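PDB 6T5L: subclass B1 metallo-beta-lactamase from Myroides odoratimimus, which probably hydrolyses beta-lactam antibiotics, carbapenems among them, by opening the beta-lactam ring at a site with two bound zinc ions. Local coordinates for residues E76-V81 / I105-N110; E88-I93 / L145-K150; T202-V207 / D231-L236; K215-G220 / I227-Y232. All coordinates share one frame; numbering follows the deposited sequence.

The four contacts lie in two clusters of a metallo-beta-lactamase sandwich. Interactions 1 and 2 touch: Ile89 and Leu92 of strand 88-93 pack against the helices of interaction 1, with Phe108 CG 3.9 Å from Leu92 CD2, while Ile90 and Ile93 serve interaction 2. Interactions 3 and 4, centres about 10 Å apart, share Asp231 and Tyr232 of helix 228-237; Val207 CG1 meets Phe230 CZ at 3.7 Å. The centres of interactions 1 and 3 are about 33 Å apart, on opposite sides of the chain's centre. Pro219 of interaction 4 has its side chain about 9 Å from a zinc ion, against about 14 Å for Ile93 of interaction 2.

Interaction 1 of 4, residues E76-V81 / I105-N110; sequences ELINFV and ITEFEN
In a helical layer outside the first beta-sheet of the metallo-beta-lactamase sandwich, Ile78 of helix 71-83 sets its terminal methyl on the ring of Phe108 in helix 105-110. The contact is a CH-pi interaction: Ile78 CD1 stands 4.0 Å from the centroid of the Phe108 ring and only 7° off its normal, almost exactly above the middle of one face. Ile78 CG1 lies beside its own backbone N (chi1 -66°), and the nearly extended second torsion carries CD1 out toward the neighbouring helix. The same methyl also nears the backbone, with Ile78 CD1 4.0 Å from Glu107 O, a carbonyl hydrogen-bonded to His111 ND1. Leu77 comes to the ring differently, at the edge and near its plane, where Leu77 CD2 is 4.3 Å from Phe108 CZ. Glu107 adds its aliphatic part, Glu107 CG lying 4.2 Å from Ile78 CD1. The axes of the two short segments approach to 10.8 Å with 36° between their directions, a spacing bridged by side chains and by no hydrogen bond. Leu92 of strand 88-93 packs on the other face of the Phe108 ring, and Ile89 touches Ile78. Two helices meeting over one strand in this way belong to the layered alpha-beta/beta-alpha fold of the superfamily.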
loop_
_atom_site.group_PDB
_atom_site.type_symbol
_atom_site.label_atom_id
_atom_site.label_comp_id
_atom_site.label_asym_id
_atom_site.label_seq_id
_atom_site.Cartn_x
_atom_site.Cartn_y
_atom_site.Cartn_z
ATOM N N GLU A 76 15.138 -3.655 -6.310
ATOM C CA GLU A 76 14.732 -3.551 -7.713
ATOM C C GLU A 76 13.785 -2.376 -7.924
ATOM O O GLU A 76 13.918 -1.649 -8.900
ATOM C CB GLU A 76 14.081 -4.830 -8.247
ATOM C CG GLU A 76 15.056 -6.030 -8.331
ATOM C CD GLU A 76 14.488 -7.263 -9.054
ATOM O OE1 GLU A 76 13.626 -7.125 -9.958
ATOM O OE2 GLU A 76 14.895 -8.391 -8.659
ATOM N N LEU A 77 12.843 -2.150 -7.013
ATOM C CA LEU A 77 11.902 -1.029 -7.171
ATOM C C LEU A 77 12.610 0.335 -7.081
ATOM O O LEU A 77 12.400 1.222 -7.929
ATOM C CB LEU A 77 10.824 -1.132 -6.109
ATOM C CG LEU A 77 9.829 0.023 -6.029
ATOM C CD1 LEU A 77 9.152 0.195 -7.344
ATOM C CD2 LEU A 77 8.790 -0.225 -5.022
ATOM N N ILE A 78 13.463 0.510 -6.080
ATOM C CA ILE A 78 14.193 1.781 -5.898
ATOM C C ILE A 78 15.074 2.081 -7.110
ATOM O O ILE A 78 15.047 3.189 -7.662
ATOM C CB ILE A 78 15.016 1.729 -4.597
ATOM C CG1 ILE A 78 14.062 1.670 -3.394
ATOM C CG2 ILE A 78 15.973 2.930 -4.523
ATOM C CD1 ILE A 78 14.695 1.212 -2.055
ATOM N N ASN A 79 15.822 1.079 -7.579
ATOM C CA ASN A 79 16.652 1.257 -8.766
ATOM C C ASN A 79 15.787 1.543 -9.983
ATOM O O ASN A 79 16.135 2.386 -10.814
ATOM C CB ASN A 79 17.520 0.013 -8.975
ATOM C CG ASN A 79 18.765 -0.026 -8.022
ATOM O OD1 ASN A 79 19.168 0.994 -7.444
ATOM N ND2 ASN A 79 19.339 -1.194 -7.865
ATOM N N PHE A 80 14.618 0.896 -10.094
ATOM C CA PHE A 80 13.739 1.255 -11.209
ATOM C C PHE A 80 13.312 2.722 -11.140
ATOM O O PHE A 80 13.264 3.431 -12.156
ATOM C CB PHE A 80 12.512 0.364 -11.224
ATOM C CG PHE A 80 11.399 0.856 -12.140
ATOM C CD1 PHE A 80 11.392 0.541 -13.480
ATOM C CD2 PHE A 80 10.360 1.610 -11.637
ATOM C CE1 PHE A 80 10.349 0.960 -14.319
ATOM C CE2 PHE A 80 9.305 2.043 -12.465
ATOM C CZ PHE A 80 9.306 1.726 -13.806
ATOM N N VAL A 81 12.942 3.185 -9.959
ATOM C CA VAL A 81 12.518 4.575 -9.868
ATOM C C VAL A 81 13.662 5.501 -10.259
ATOM O O VAL A 81 13.482 6.436 -11.052
ATOM C CB VAL A 81 11.985 4.895 -8.457
ATOM C CG1 VAL A 81 11.759 6.394 -8.337
ATOM C CG2 VAL A 81 10.701 4.102 -8.179
ATOM N N ILE A 105 11.812 -2.814 4.427
ATOM C CA ILE A 105 12.028 -1.531 5.070
ATOM C C ILE A 105 13.520 -1.192 5.164
ATOM O O ILE A 105 13.915 -0.040 4.935
ATOM C CB ILE A 105 11.338 -1.490 6.432
ATOM C CG1 ILE A 105 11.491 -0.105 7.110
ATOM C CG2 ILE A 105 11.971 -2.513 7.416
ATOM C CD1 ILE A 105 10.790 1.062 6.413
ATOM N N THR A 106 14.366 -2.170 5.487
ATOM C CA THR A 106 15.815 -1.902 5.616
ATOM C C THR A 106 16.375 -1.290 4.334
ATOM O O THR A 106 17.234 -0.395 4.361
ATOM C CB THR A 106 16.571 -3.193 5.950
ATOM O OG1 THR A 106 16.170 -3.727 7.246
ATOM C CG2 THR A 106 18.102 -2.940 5.974
ATOM N N GLU A 107 15.908 -1.762 3.188
ATOM C CA GLU A 107 16.493 -1.291 1.951
ATOM C C GLU A 107 16.092 0.157 1.694
ATOM O O GLU A 107 16.902 0.968 1.228
ATOM C CB GLU A 107 16.071 -2.245 0.842
ATOM C CG GLU A 107 16.786 -2.077 -0.397
ATOM C CD GLU A 107 18.268 -2.384 -0.282
ATOM O OE1 GLU A 107 18.663 -3.489 0.071
ATOM O OE2 GLU A 107 19.022 -1.448 -0.525
ATOM N N PHE A 108 14.857 0.507 2.052
ATOM C CA PHE A 108 14.398 1.894 1.940
ATOM C C PHE A 108 15.149 2.779 2.918
ATOM O O PHE A 108 15.606 3.894 2.569
ATOM C CB PHE A 108 12.885 2.006 2.210
ATOM C CG PHE A 108 12.032 1.641 1.028
ATOM C CD1 PHE A 108 11.855 0.316 0.695
ATOM C CD2 PHE A 108 11.369 2.630 0.246
ATOM C CE1 PHE A 108 11.088 -0.045 -0.415
ATOM C CE2 PHE A 108 10.598 2.236 -0.895
ATOM C CZ PHE A 108 10.459 0.948 -1.206
ATOM N N GLU A 109 15.303 2.310 4.147
ATOM C CA GLU A 109 16.018 3.126 5.140
ATOM C C GLU A 109 17.481 3.367 4.713
ATOM O O GLU A 109 18.035 4.459 4.937
ATOM C CB GLU A 109 15.937 2.461 6.514
ATOM C CG GLU A 109 14.530 2.392 7.079
ATOM C CD GLU A 109 14.499 1.880 8.518
ATOM O OE1 GLU A 109 15.075 0.814 8.758
ATOM O OE2 GLU A 109 13.895 2.530 9.405
ATOM N N ASN A 110 18.085 2.395 4.027
ATOM C CA ASN A 110 19.461 2.522 3.582
ATOM C C ASN A 110 19.613 3.470 2.419
ATOM O O ASN A 110 20.730 3.939 2.170
ATOM C CB ASN A 110 20.027 1.180 3.190
ATOM C CG ASN A 110 20.398 0.335 4.411
ATOM O OD1 ASN A 110 20.276 0.792 5.551
ATOM N ND2 ASN A 110 20.766 -0.910 4.182
#

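Interaction 2 of 4, residues E88-I93 / L145-K150; sequences EIIGLI and LDIGNK
Ile90 and Ile93 both direct their side chains from strand 88-93 toward the segment 145-150, but they end on different kinds of surface. Ile90 points its terminal methyl at the backbone: Ile90 CD1 is 3.3 Å from Asp146 O, a close methyl-carbonyl approach, and 4.0 Å from Ile147 CA. Its CG1 sits between backbone N and carbonyl carbon (chi1 57°), and an extended chi2 then drives CD1 straight across. Ile147 meets that methyl from alongside, with Ile90 CD1 4.3 Å from Ile147 CG1. Further along, the contact is methyl to methyl, Ile93 CD1 lying 4.4 Å from Leu145 CD1. Between the two isoleucines Gly91 carries no side chain, and Leu145 CD1 comes to 5.0 Å from Gly91 CA. The backbone of Ile90 departs from extended geometry (psi -4°), which probably shifts the alternation, so that Ile90 and Ile93, three residues apart, both point to this segment. The strands are not partners in one sheet: 88-93 is an outermost strand of the first sheet and 142-147 of the second, and they cross at -154° where the two sheets of the metallo-beta-lactamase sandwich face each other. Tyr116 touches both Ile93 and Leu145. Beyond Ile147 the chain reverses through a type II' turn to Lys150, with Gly148 at positive phi; Ile147 N donates to Lys150 O. Outside the interface, Lys150 NZ bonds Asn149 O at 3.1 Å from above the carbonyl plane, while Asn58 ND2 hydrogen-bonds both Ile147 O and Asn149 OD1.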
loop_
_atom_site.group_PDB
_atom_site.type_symbol
_atom_site.label_atom_id
_atom_site.label_comp_id
_atom_site.label_asym_id
_atom_site.label_seq_id
_atom_site.Cartn_x
_atom_site.Cartn_y
_atom_site.Cartn_z
ATOM N N GLU A 88 13.190 10.589 -7.610
ATOM C CA GLU A 88 13.560 10.406 -6.226
ATOM C C GLU A 88 12.321 9.907 -5.484
ATOM O O GLU A 88 11.199 10.411 -5.698
ATOM C CB GLU A 88 14.062 11.726 -5.653
ATOM C CG GLU A 88 14.251 11.723 -4.141
ATOM C CD GLU A 88 14.567 13.107 -3.547
ATOM O OE1 GLU A 88 14.602 13.204 -2.291
ATOM O OE2 GLU A 88 14.759 14.085 -4.301
ATOM N N ILE A 89 12.504 8.928 -4.619
ATOM C CA ILE A 89 11.420 8.511 -3.738
ATOM C C ILE A 89 11.476 9.404 -2.515
ATOM O O ILE A 89 12.463 9.361 -1.780
ATOM C CB ILE A 89 11.538 7.033 -3.326
ATOM C CG1 ILE A 89 11.471 6.136 -4.550
ATOM C CG2 ILE A 89 10.405 6.747 -2.308
ATOM C CD1 ILE A 89 11.992 4.707 -4.278
ATOM N N ILE A 90 10.411 10.161 -2.252
ATOM C CA ILE A 90 10.448 11.116 -1.152
ATOM C C ILE A 90 9.794 10.601 0.104
ATOM O O ILE A 90 9.864 11.277 1.142
ATOM C CB ILE A 90 9.808 12.482 -1.505
ATOM C CG1 ILE A 90 8.342 12.370 -1.967
ATOM C CG2 ILE A 90 10.591 13.110 -2.645
ATOM C CD1 ILE A 90 7.666 13.777 -2.134
ATOM N N GLY A 91 9.204 9.421 0.078
ATOM C CA GLY A 91 8.527 8.949 1.273
ATOM C C GLY A 91 7.987 7.552 1.071
ATOM O O GLY A 91 7.543 7.220 -0.017
ATOM N N LEU A 92 7.976 6.773 2.133
ATOM C CA LEU A 92 7.387 5.448 2.169
ATOM C C LEU A 92 6.271 5.432 3.214
ATOM O O LEU A 92 6.458 5.885 4.355
ATOM C CB LEU A 92 8.445 4.415 2.514
ATOM C CG LEU A 92 7.906 3.048 2.858
ATOM C CD1 LEU A 92 7.407 2.296 1.687
ATOM C CD2 LEU A 92 9.108 2.339 3.517
ATOM N N ILE A 93 5.093 4.915 2.827
ATOM C CA ILE A 93 3.977 4.789 3.727
ATOM C C ILE A 93 3.588 3.333 3.801
ATOM O O ILE A 93 2.854 2.818 2.963
ATOM C CB ILE A 93 2.757 5.646 3.288
ATOM C CG1 ILE A 93 3.177 7.108 3.126
ATOM C CG2 ILE A 93 1.628 5.442 4.274
ATOM C CD1 ILE A 93 2.303 7.901 2.252
ATOM N N LEU A 145 0.829 14.644 2.303
ATOM C CA LEU A 145 2.180 14.871 1.828
ATOM C C LEU A 145 2.141 15.595 0.499
ATOM O O LEU A 145 1.375 15.216 -0.395
ATOM C CB LEU A 145 2.963 13.594 1.633
ATOM C CG LEU A 145 3.825 13.038 2.733
ATOM C CD1 LEU A 145 4.428 11.742 2.099
ATOM C CD2 LEU A 145 4.915 14.033 3.233
ATOM N N ASP A 146 3.008 16.613 0.370
ATOM C CA ASP A 146 3.257 17.235 -0.932
ATOM C C ASP A 146 4.139 16.337 -1.809
ATOM O O ASP A 146 5.195 15.870 -1.377
ATOM C CB ASP A 146 3.911 18.602 -0.762
ATOM C CG ASP A 146 2.954 19.639 -0.185
ATOM O OD1 ASP A 146 1.842 19.813 -0.723
ATOM O OD2 ASP A 146 3.312 20.276 0.819
ATOM N N ILE A 147 3.712 16.103 -3.043
ATOM C CA ILE A 147 4.534 15.428 -4.040
ATOM C C ILE A 147 4.630 16.345 -5.258
ATOM O O ILE A 147 3.755 16.356 -6.124
ATOM C CB ILE A 147 3.984 14.054 -4.409
ATOM C CG1 ILE A 147 4.896 13.408 -5.448
ATOM C CG2 ILE A 147 2.538 14.183 -4.868
ATOM C CD1 ILE A 147 4.539 11.928 -5.690
ATOM N N GLY A 148 5.725 17.060 -5.364
ATOM C CA GLY A 148 5.816 18.249 -6.231
ATOM C C GLY A 148 4.554 19.095 -6.081
ATOM O O GLY A 148 4.139 19.366 -4.955
ATOM N N ASN A 149 3.870 19.438 -7.186
ATOM C CA ASN A 149 2.754 20.378 -7.107
ATOM C C ASN A 149 1.392 19.690 -6.921
ATOM O O ASN A 149 0.350 20.323 -7.143
ATOM C CB ASN A 149 2.751 21.294 -8.338
ATOM C CG ASN A 149 2.513 20.554 -9.663
ATOM O OD1 ASN A 149 2.315 19.326 -9.724
ATOM N ND2 ASN A 149 2.396 21.331 -10.709
ATOM N N LYS A 150 1.387 18.422 -6.482
ATOM C CA LYS A 150 0.187 17.657 -6.198
ATOM C C LYS A 150 0.313 17.086 -4.781
ATOM O O LYS A 150 1.342 17.232 -4.103
ATOM C CB LYS A 150 -0.024 16.543 -7.241
ATOM C CG LYS A 150 -0.164 17.037 -8.723
ATOM C CD LYS A 150 -1.470 17.758 -8.983
ATOM C CE LYS A 150 -1.414 18.702 -10.229
ATOM N NZ LYS A 150 -1.172 20.126 -9.827
#

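Interaction 3 of 4, residues T202-V207 / D231-L236; sequences TTVEKV and DYTIKL
With chi1 at 171°, Val204 splits its two methyls between two residues of helix 228-237: CG1, opposite its own backbone N, goes to Ile234, and CG2 goes to Thr233. The closest approach is Val204 CG1 to Ile234 CG1 at 3.6 Å; Val204 CG2 meets Thr233 CG2 at 3.9 Å, the two side chains crossing at about a right angle. Ile234 keeps CG1 beside its backbone N (chi1 -68°), which brings its ethyl branch over to Glu205 as well. There the aliphatic part of the glutamate does the touching, Glu205 CG lying 3.9 Å from Ile234 CD1. The helices are nearly antiparallel, crossing at -160° with axes 8.7 Å apart, and form a helical layer of the C-terminal half of the sandwich. Thr233 turns its hydroxyl away to its own helix and a loop, where OG1 hydrogen-bonds Leu229 O and Lys183 N. Asp231 makes a salt bridge to Lys208 of the facing helix beside the interface. No hydrogen bond joins the two segments, so cohesion between them rests on close-fitting methyl and methylene groups, bordered by the exposed Glu205.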
loop_
_atom_site.group_PDB
_atom_site.type_symbol
_atom_site.label_atom_id
_atom_site.label_comp_id
_atom_site.label_asym_id
_atom_site.label_seq_id
_atom_site.Cartn_x
_atom_site.Cartn_y
_atom_site.Cartn_z
ATOM N N THR A 202 -18.258 -2.034 8.079
ATOM C CA THR A 202 -18.576 -0.622 8.307
ATOM C C THR A 202 -17.349 0.255 8.000
ATOM O O THR A 202 -17.480 1.330 7.380
ATOM C CB THR A 202 -19.137 -0.343 9.714
ATOM O OG1 THR A 202 -18.097 -0.089 10.637
ATOM C CG2 THR A 202 -19.935 -1.460 10.254
ATOM N N THR A 203 -16.137 -0.238 8.290
ATOM C CA THR A 203 -14.938 0.509 7.900
ATOM C C THR A 203 -14.941 0.776 6.394
ATOM O O THR A 203 -14.659 1.884 5.953
ATOM C CB THR A 203 -13.659 -0.227 8.295
ATOM O OG1 THR A 203 -13.529 -0.233 9.718
ATOM C CG2 THR A 203 -12.432 0.493 7.750
ATOM N N VAL A 204 -15.223 -0.233 5.576
ATOM C CA VAL A 204 -15.086 -0.019 4.126
ATOM C C VAL A 204 -16.265 0.837 3.601
ATOM O O VAL A 204 -16.108 1.607 2.618
ATOM C CB VAL A 204 -14.949 -1.371 3.377
ATOM C CG1 VAL A 204 -15.033 -1.185 1.804
ATOM C CG2 VAL A 204 -13.667 -2.139 3.814
ATOM N N GLU A 205 -17.429 0.761 4.263
ATOM C CA GLU A 205 -18.532 1.676 3.953
ATOM C C GLU A 205 -18.072 3.137 4.059
ATOM O O GLU A 205 -18.457 3.983 3.247
ATOM C CB GLU A 205 -19.714 1.414 4.900
ATOM C CG GLU A 205 -20.571 0.208 4.533
ATOM C CD GLU A 205 -21.563 -0.165 5.628
ATOM O OE1 GLU A 205 -21.643 0.576 6.629
ATOM O OE2 GLU A 205 -22.249 -1.203 5.493
ATOM N N LYS A 206 -17.212 3.432 5.039
ATOM C CA LYS A 206 -16.683 4.775 5.210
ATOM C C LYS A 206 -15.713 5.135 4.086
ATOM O O LYS A 206 -15.742 6.266 3.556
ATOM C CB LYS A 206 -15.993 4.882 6.583
ATOM C CG LYS A 206 -16.907 4.851 7.766
ATOM C CD LYS A 206 -16.077 4.758 9.089
ATOM C CE LYS A 206 -16.923 4.334 10.290
ATOM N NZ LYS A 206 -16.172 4.484 11.585
ATOM N N VAL A 207 -14.835 4.194 3.714
ATOM C CA VAL A 207 -13.959 4.414 2.561
ATOM C C VAL A 207 -14.787 4.700 1.303
ATOM O O VAL A 207 -14.449 5.561 0.485
ATOM C CB VAL A 207 -13.038 3.194 2.363
ATOM C CG1 VAL A 207 -12.295 3.358 1.065
ATOM C CG2 VAL A 207 -12.119 2.967 3.622
ATOM N N ASP A 231 -17.548 -2.359 -2.802
ATOM C CA ASP A 231 -18.845 -2.996 -2.627
ATOM C C ASP A 231 -18.676 -4.465 -2.313
ATOM O O ASP A 231 -19.325 -5.003 -1.409
ATOM C CB ASP A 231 -19.704 -2.866 -3.894
ATOM C CG ASP A 231 -20.213 -1.477 -4.128
ATOM O OD1 ASP A 231 -20.417 -0.749 -3.142
ATOM O OD2 ASP A 231 -20.465 -1.141 -5.308
ATOM N N TYR A 232 -17.820 -5.142 -3.075
ATOM C CA TYR A 232 -17.632 -6.563 -2.864
ATOM C C TYR A 232 -17.051 -6.838 -1.462
ATOM O O TYR A 232 -17.483 -7.765 -0.778
ATOM C CB TYR A 232 -16.756 -7.128 -3.990
ATOM C CG TYR A 232 -16.418 -8.558 -3.712
ATOM C CD1 TYR A 232 -17.282 -9.612 -4.135
ATOM C CD2 TYR A 232 -15.293 -8.866 -2.956
ATOM C CE1 TYR A 232 -16.977 -10.952 -3.805
ATOM C CE2 TYR A 232 -14.996 -10.194 -2.610
ATOM C CZ TYR A 232 -15.809 -11.221 -3.039
ATOM O OH TYR A 232 -15.420 -12.486 -2.690
ATOM N N THR A 233 -16.131 -5.994 -0.985
ATOM C CA THR A 233 -15.538 -6.198 0.343
ATOM C C THR A 233 -16.549 -5.911 1.452
ATOM O O THR A 233 -16.604 -6.635 2.450
ATOM C CB THR A 233 -14.270 -5.325 0.483
ATOM O OG1 THR A 233 -13.307 -5.668 -0.544
ATOM C CG2 THR A 233 -13.591 -5.490 1.828
ATOM N N ILE A 234 -17.385 -4.887 1.280
ATOM C CA ILE A 234 -18.443 -4.627 2.253
ATOM C C ILE A 234 -19.310 -5.866 2.410
ATOM O O ILE A 234 -19.718 -6.225 3.525
ATOM C CB ILE A 234 -19.289 -3.420 1.805
ATOM C CG1 ILE A 234 -18.498 -2.117 1.867
ATOM C CG2 ILE A 234 -20.657 -3.352 2.584
ATOM C CD1 ILE A 234 -19.218 -0.983 1.069
ATOM N N LYS A 235 -19.692 -6.481 1.285
ATOM C CA LYS A 235 -20.681 -7.548 1.332
ATOM C C LYS A 235 -20.058 -8.838 1.848
ATOM O O LYS A 235 -20.711 -9.578 2.591
ATOM C CB LYS A 235 -21.324 -7.755 -0.049
ATOM N N LEU A 236 -18.786 -9.074 1.490
ATOM C CA LEU A 236 -18.026 -10.207 2.010
ATOM C C LEU A 236 -18.048 -10.295 3.533
ATOM O O LEU A 236 -18.169 -11.390 4.075
ATOM C CB LEU A 236 -16.565 -10.125 1.533
ATOM C CG LEU A 236 -15.728 -11.391 1.762
ATOM C CD1 LEU A 236 -16.348 -12.598 1.031
ATOM C CD2 LEU A 236 -14.295 -11.113 1.263
#

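Interaction 4 of 4, residues K215-G220 / I227-Y232; sequences KIVIPG and IELFDY
Strand 216-219 and the first turn of helix 228-237 run with 47° between their directions and axes 9.3 Å apart, their nearest alpha carbons being those of Val217 and Ile227. Strand alternation turns Val217 and Pro219 toward the helix, while Ile216 and Ile218 face away, Ile218 onto Asn52 and Met54 of strand 49-58. Val217 is the centre of the contact. Its CG1, anti to the backbone N (chi1 175°), reaches Phe230 CE1 at 3.6 Å, and Val217 CG2 lies 3.8 Å from Phe230 CZ; both methyls sit against the CE1-CZ end of the ring, CG1 coming in obliquely. Val217 CG1 also meets Leu229 CB at 4.1 Å. Leu229 then reaches along the strand: Leu229 CD2 is 3.9 Å from Pro219 CG, against the pyrrolidine ring, and the same methyl is 3.9 Å from Val217 O. Helix 200-210 adds Val207 and Lys208 around Phe230, while Ile185 covers Leu229. The strand is an outermost one of the second sheet of the metallo-beta-lactamase sandwich, and this helix lies over its outer side. Strand 216-219 leads through Gly220 to His221, which with Asp100 and Cys180 binds one zinc ion; Pro219 O accepts a hydrogen bond from Asn52 ND2. The backbone of Val217 is hydrogen-bonded to Gly225, just ahead of the helix. Because the side-chain contacts here are apolar and largely buried, with no hydrogen bond between the segments, the contact between the two rests on hydrophobic fit, with Pro219 two residues before the zinc ligand His221.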
loop_
_atom_site.group_PDB
_atom_site.type_symbol
_atom_site.label_atom_id
_atom_site.label_comp_id
_atom_site.label_asym_id
_atom_site.label_seq_id
_atom_site.Cartn_x
_atom_site.Cartn_y
_atom_site.Cartn_z
ATOM N N LYS A 215 -11.794 5.853 -9.510
ATOM C CA LYS A 215 -11.654 5.106 -10.755
ATOM C C LYS A 215 -10.574 4.027 -10.658
ATOM O O LYS A 215 -10.572 3.098 -11.466
ATOM C CB LYS A 215 -11.319 6.066 -11.901
ATOM C CG LYS A 215 -12.451 7.062 -12.217
ATOM N N ILE A 216 -9.653 4.134 -9.715
ATOM C CA ILE A 216 -8.573 3.168 -9.595
ATOM C C ILE A 216 -8.551 2.765 -8.136
ATOM O O ILE A 216 -8.397 3.623 -7.263
ATOM C CB ILE A 216 -7.209 3.739 -10.022
ATOM C CG1 ILE A 216 -7.155 3.957 -11.548
ATOM C CG2 ILE A 216 -6.088 2.791 -9.620
ATOM C CD1 ILE A 216 -5.968 4.714 -11.980
ATOM N N VAL A 217 -8.743 1.481 -7.870
ATOM C CA VAL A 217 -8.737 0.964 -6.514
ATOM C C VAL A 217 -7.826 -0.252 -6.505
ATOM O O VAL A 217 -8.090 -1.228 -7.219
ATOM C CB VAL A 217 -10.158 0.595 -6.048
ATOM C CG1 VAL A 217 -10.105 -0.062 -4.660
ATOM C CG2 VAL A 217 -11.082 1.839 -6.063
ATOM N N ILE A 218 -6.757 -0.196 -5.724
ATOM C CA ILE A 218 -5.768 -1.275 -5.742
ATOM C C ILE A 218 -5.902 -2.046 -4.432
ATOM O O ILE A 218 -5.675 -1.475 -3.362
ATOM C CB ILE A 218 -4.339 -0.752 -5.937
ATOM C CG1 ILE A 218 -4.220 -0.090 -7.311
ATOM C CG2 ILE A 218 -3.362 -1.908 -5.754
ATOM C CD1 ILE A 218 -2.972 0.831 -7.392
ATOM N N PRO A 219 -6.313 -3.298 -4.472
ATOM C CA PRO A 219 -6.377 -4.101 -3.257
ATOM C C PRO A 219 -4.985 -4.600 -2.878
ATOM O O PRO A 219 -4.054 -4.570 -3.686
ATOM C CB PRO A 219 -7.247 -5.282 -3.676
ATOM C CG PRO A 219 -6.832 -5.500 -5.174
ATOM C CD PRO A 219 -6.463 -4.129 -5.695
ATOM N N GLY A 220 -4.880 -5.151 -1.660
ATOM C CA GLY A 220 -3.580 -5.618 -1.162
ATOM C C GLY A 220 -3.130 -6.859 -1.889
ATOM O O GLY A 220 -1.929 -7.109 -2.030
ATOM N N ILE A 227 -14.635 1.020 -7.860
ATOM C CA ILE A 227 -15.282 1.070 -6.553
ATOM C C ILE A 227 -16.063 -0.206 -6.242
ATOM O O ILE A 227 -16.407 -0.446 -5.076
ATOM C CB ILE A 227 -16.222 2.291 -6.416
ATOM C CG1 ILE A 227 -17.191 2.369 -7.587
ATOM C CG2 ILE A 227 -15.433 3.571 -6.303
ATOM C CD1 ILE A 227 -18.038 3.602 -7.551
ATOM N N GLU A 228 -16.310 -1.047 -7.240
ATOM C CA GLU A 228 -16.915 -2.345 -6.990
ATOM C C GLU A 228 -16.050 -3.228 -6.081
ATOM O O GLU A 228 -16.553 -4.197 -5.500
ATOM C CB GLU A 228 -17.223 -2.997 -8.352
ATOM C CG GLU A 228 -16.021 -3.510 -9.164
ATOM C CD GLU A 228 -15.271 -2.459 -10.047
ATOM O OE1 GLU A 228 -15.565 -1.219 -9.996
ATOM O OE2 GLU A 228 -14.351 -2.929 -10.785
ATOM N N LEU A 229 -14.776 -2.915 -5.924
ATOM C CA LEU A 229 -13.992 -3.656 -4.943
ATOM C C LEU A 229 -14.442 -3.284 -3.547
ATOM O O LEU A 229 -14.579 -4.162 -2.696
ATOM C CB LEU A 229 -12.497 -3.402 -5.106
ATOM C CG LEU A 229 -11.875 -4.345 -6.131
ATOM C CD1 LEU A 229 -12.384 -4.142 -7.587
ATOM C CD2 LEU A 229 -10.357 -4.168 -6.070
ATOM N N PHE A 230 -14.731 -1.993 -3.317
ATOM C CA PHE A 230 -15.359 -1.567 -2.072
ATOM C C PHE A 230 -16.641 -2.368 -1.817
ATOM O O PHE A 230 -16.830 -2.972 -0.753
ATOM C CB PHE A 230 -15.724 -0.086 -2.140
ATOM C CG PHE A 230 -14.571 0.873 -2.330
ATOM C CD1 PHE A 230 -13.242 0.511 -2.044
ATOM C CD2 PHE A 230 -14.829 2.170 -2.759
ATOM C CE1 PHE A 230 -12.221 1.418 -2.180
ATOM C CE2 PHE A 230 -13.801 3.072 -2.912
ATOM C CZ PHE A 230 -12.486 2.685 -2.595
ATOM N N ASP A 231 -17.548 -2.359 -2.802
ATOM C CA ASP A 231 -18.845 -2.996 -2.627
ATOM C C ASP A 231 -18.676 -4.465 -2.313
ATOM O O ASP A 231 -19.325 -5.003 -1.409
ATOM C CB ASP A 231 -19.704 -2.866 -3.894
ATOM C CG ASP A 231 -20.213 -1.477 -4.128
ATOM O OD1 ASP A 231 -20.417 -0.749 -3.142
ATOM O OD2 ASP A 231 -20.465 -1.141 -5.308
ATOM N N TYR A 232 -17.820 -5.142 -3.075
ATOM C CA TYR A 232 -17.632 -6.563 -2.864
ATOM C C TYR A 232 -17.051 -6.838 -1.462
ATOM O O TYR A 232 -17.483 -7.765 -0.778
ATOM C CB TYR A 232 -16.756 -7.128 -3.990
ATOM C CG TYR A 232 -16.418 -8.558 -3.712
ATOM C CD1 TYR A 232 -17.282 -9.612 -4.135
ATOM C CD2 TYR A 232 -15.293 -8.866 -2.956
ATOM C CE1 TYR A 232 -16.977 -10.952 -3.805
ATOM C CE2 TYR A 232 -14.996 -10.194 -2.610
ATOM C CZ TYR A 232 -15.809 -11.221 -3.039
ATOM O OH TYR A 232 -15.420 -12.486 -2.690
#